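Local coordinates for acyl-[acyl-carrier-protein]--UDP-N-acetylglucosamine O-acyltransferase (Leptospira interrogans, PDB 3HSQ) that probably transfers an acyl chain from acyl carrier protein to UDP-N-acetylglucosamine, an early step in making lipid A, at residues H132-A137 and A146-L151. Residues are numbered along the deposited sequence; the frame is centred on the assembly and turned at random.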
loop_
_atom_site.group_PDB
_atom_site.type_symbol
_atom_site.label_atom_id
_atom_site.label_comp_id
_atom_site.label_asym_id
_atom_site.label_seq_id
_atom_site.Cartn_x
_atom_site.Cartn_y
_atom_site.Cartn_z
ATOM N N HIS A 132 -0.024 -6.100 -6.914
ATOM C CA HIS A 132 0.895 -5.515 -5.964
ATOM C C HIS A 132 0.193 -4.630 -4.950
ATOM O O HIS A 132 -0.558 -3.733 -5.326
ATOM C CB HIS A 132 2.009 -4.744 -6.674
ATOM C CG HIS A 132 3.270 -4.719 -5.887
ATOM N ND1 HIS A 132 3.510 -3.786 -4.902
ATOM C CD2 HIS A 132 4.325 -5.561 -5.876
ATOM C CE1 HIS A 132 4.674 -4.043 -4.337
ATOM N NE2 HIS A 132 5.196 -5.105 -4.921
ATOM N N GLY A 133 0.426 -4.901 -3.667
ATOM C CA GLY A 133 -0.193 -4.112 -2.583
ATOM C C GLY A 133 -1.691 -4.330 -2.391
ATOM O O GLY A 133 -2.332 -3.591 -1.629
ATOM N N ALA A 134 -2.257 -5.334 -3.070
ATOM C CA ALA A 134 -3.687 -5.647 -2.922
ATOM C C ALA A 134 -4.002 -6.139 -1.505
ATOM O O ALA A 134 -3.244 -6.917 -0.916
ATOM C CB ALA A 134 -4.164 -6.659 -3.973
ATOM N N VAL A 135 -5.116 -5.652 -0.971
ATOM C CA VAL A 135 -5.564 -5.977 0.381
ATOM C C VAL A 135 -6.950 -6.594 0.314
ATOM O O VAL A 135 -7.870 -6.017 -0.278
ATOM C CB VAL A 135 -5.584 -4.700 1.289
ATOM C CG1 VAL A 135 -6.352 -4.944 2.609
ATOM C CG2 VAL A 135 -4.178 -4.252 1.589
ATOM N N LEU A 136 -7.089 -7.779 0.892
ATOM C CA LEU A 136 -8.407 -8.355 1.138
ATOM C C LEU A 136 -8.660 -8.332 2.624
ATOM O O LEU A 136 -7.907 -8.943 3.394
ATOM C CB LEU A 136 -8.509 -9.796 0.631
ATOM C CG LEU A 136 -8.706 -10.126 -0.843
ATOM C CD1 LEU A 136 -8.980 -11.613 -0.911
ATOM C CD2 LEU A 136 -9.850 -9.321 -1.467
ATOM N N ALA A 137 -9.711 -7.617 3.018
ATOM C CA ALA A 137 -10.200 -7.601 4.391
ATOM C C ALA A 137 -10.625 -9.006 4.856
ATOM O O ALA A 137 -10.842 -9.905 4.032
ATOM C CB ALA A 137 -11.373 -6.626 4.508
ATOM N N ALA A 146 -10.437 -15.185 -10.119
ATOM C CA ALA A 146 -10.794 -13.804 -9.815
ATOM C C ALA A 146 -9.524 -12.944 -9.829
ATOM O O ALA A 146 -8.420 -13.454 -9.641
ATOM C CB ALA A 146 -11.511 -13.718 -8.477
ATOM N N PHE A 147 -9.684 -11.646 -10.084
ATOM C CA PHE A 147 -8.551 -10.727 -10.204
ATOM C C PHE A 147 -8.789 -9.516 -9.302
ATOM O O PHE A 147 -9.741 -8.750 -9.502
ATOM C CB PHE A 147 -8.379 -10.305 -11.675
ATOM C CG PHE A 147 -7.116 -9.510 -11.968
ATOM C CD1 PHE A 147 -5.990 -10.136 -12.492
ATOM C CD2 PHE A 147 -7.075 -8.125 -11.771
ATOM C CE1 PHE A 147 -4.824 -9.405 -12.793
ATOM C CE2 PHE A 147 -5.925 -7.387 -12.069
ATOM C CZ PHE A 147 -4.797 -8.033 -12.583
ATOM N N ILE A 148 -7.923 -9.351 -8.305
ATOM C CA ILE A 148 -8.036 -8.232 -7.363
ATOM C C ILE A 148 -6.895 -7.234 -7.568
ATOM O O ILE A 148 -5.723 -7.540 -7.347
ATOM C CB ILE A 148 -8.099 -8.700 -5.880
ATOM C CG1 ILE A 148 -9.187 -9.771 -5.668
ATOM C CG2 ILE A 148 -8.288 -7.499 -4.921
ATOM C CD1 ILE A 148 -10.629 -9.308 -5.853
ATOM N N SER A 149 -7.251 -6.039 -8.010
ATOM C CA SER A 149 -6.268 -4.982 -8.239
ATOM C C SER A 149 -5.843 -4.331 -6.930
ATOM O O SER A 149 -6.532 -4.454 -5.907
ATOM C CB SER A 149 -6.821 -3.929 -9.203
ATOM O OG SER A 149 -7.222 -4.524 -10.432
ATOM N N GLY A 150 -4.692 -3.663 -6.961
ATOM C CA GLY A 150 -4.249 -2.816 -5.850
ATOM C C GLY A 150 -5.211 -1.653 -5.694
ATOM O O GLY A 150 -6.006 -1.386 -6.592
ATOM N N LEU A 151 -5.150 -0.973 -4.548
ATOM C CA LEU A 151 -6.040 0.165 -4.242
ATOM C C LEU A 151 -7.529 -0.218 -4.260
ATOM O O LEU A 151 -8.392 0.562 -4.665
ATOM C CB LEU A 151 -5.738 1.397 -5.139
ATOM C CG LEU A 151 -4.260 1.726 -5.429
ATOM C CD1 LEU A 151 -4.108 2.808 -6.476
ATOM C CD2 LEU A 151 -3.471 2.092 -4.137
HETATM O O HOH W 1 -4.212 -1.615 -1.846
HETATM O O HOH W 2 -6.438 -3.782 -2.691
#
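Ala-134 and Ile-148 meet inside the left-handed parallel beta-helix of the hexapeptide-repeat acyltransferases, where strands 135-136 and 147-148 lie on different faces of the prism, 12 residues apart and so less than one full turn. The Ala-134 methyl points into the helix and lies against the backbone of 148-149, its CB 3.8 Å from both Ile-148 O and Ser-149 O; so short a side chain lets the two backbones come this close. Ile-148 reaches inward too. Its chi1 of -52° sets CG1 to one side and leaves CG2 roughly opposite the backbone N, facing 4.3 Å to Ala-134 CB and 4.2 Å to Leu-136 CD2, so the one methyl of this beta-branched side chain touches both. The CA-CB bond of Leu-136 runs across the direction to Ile-148, but CD2 comes nearer to it, and Leu-130 and Leu-142 close round both residues.

At the corner the backbones themselves pack, Ala-134 CA lying 4.1 Å from Gly-150 CA. Glycine suits this place because a beta carbon on residue 150 would run into His-132 O. Gly-133 suits its turn through a positive phi of 71°. Its own carbonyl is reached by a water that bridges the two segments, donating to Gly-133 O and accepting from Leu-151 N. Farther out, the CB of His-132 is directed away from 146-151, and its ring stacks on His-117 of the second subunit. A second water accepts from Val-135 N at 2.9 Å and donates to Ser-149 O at a longer 3.3 Å.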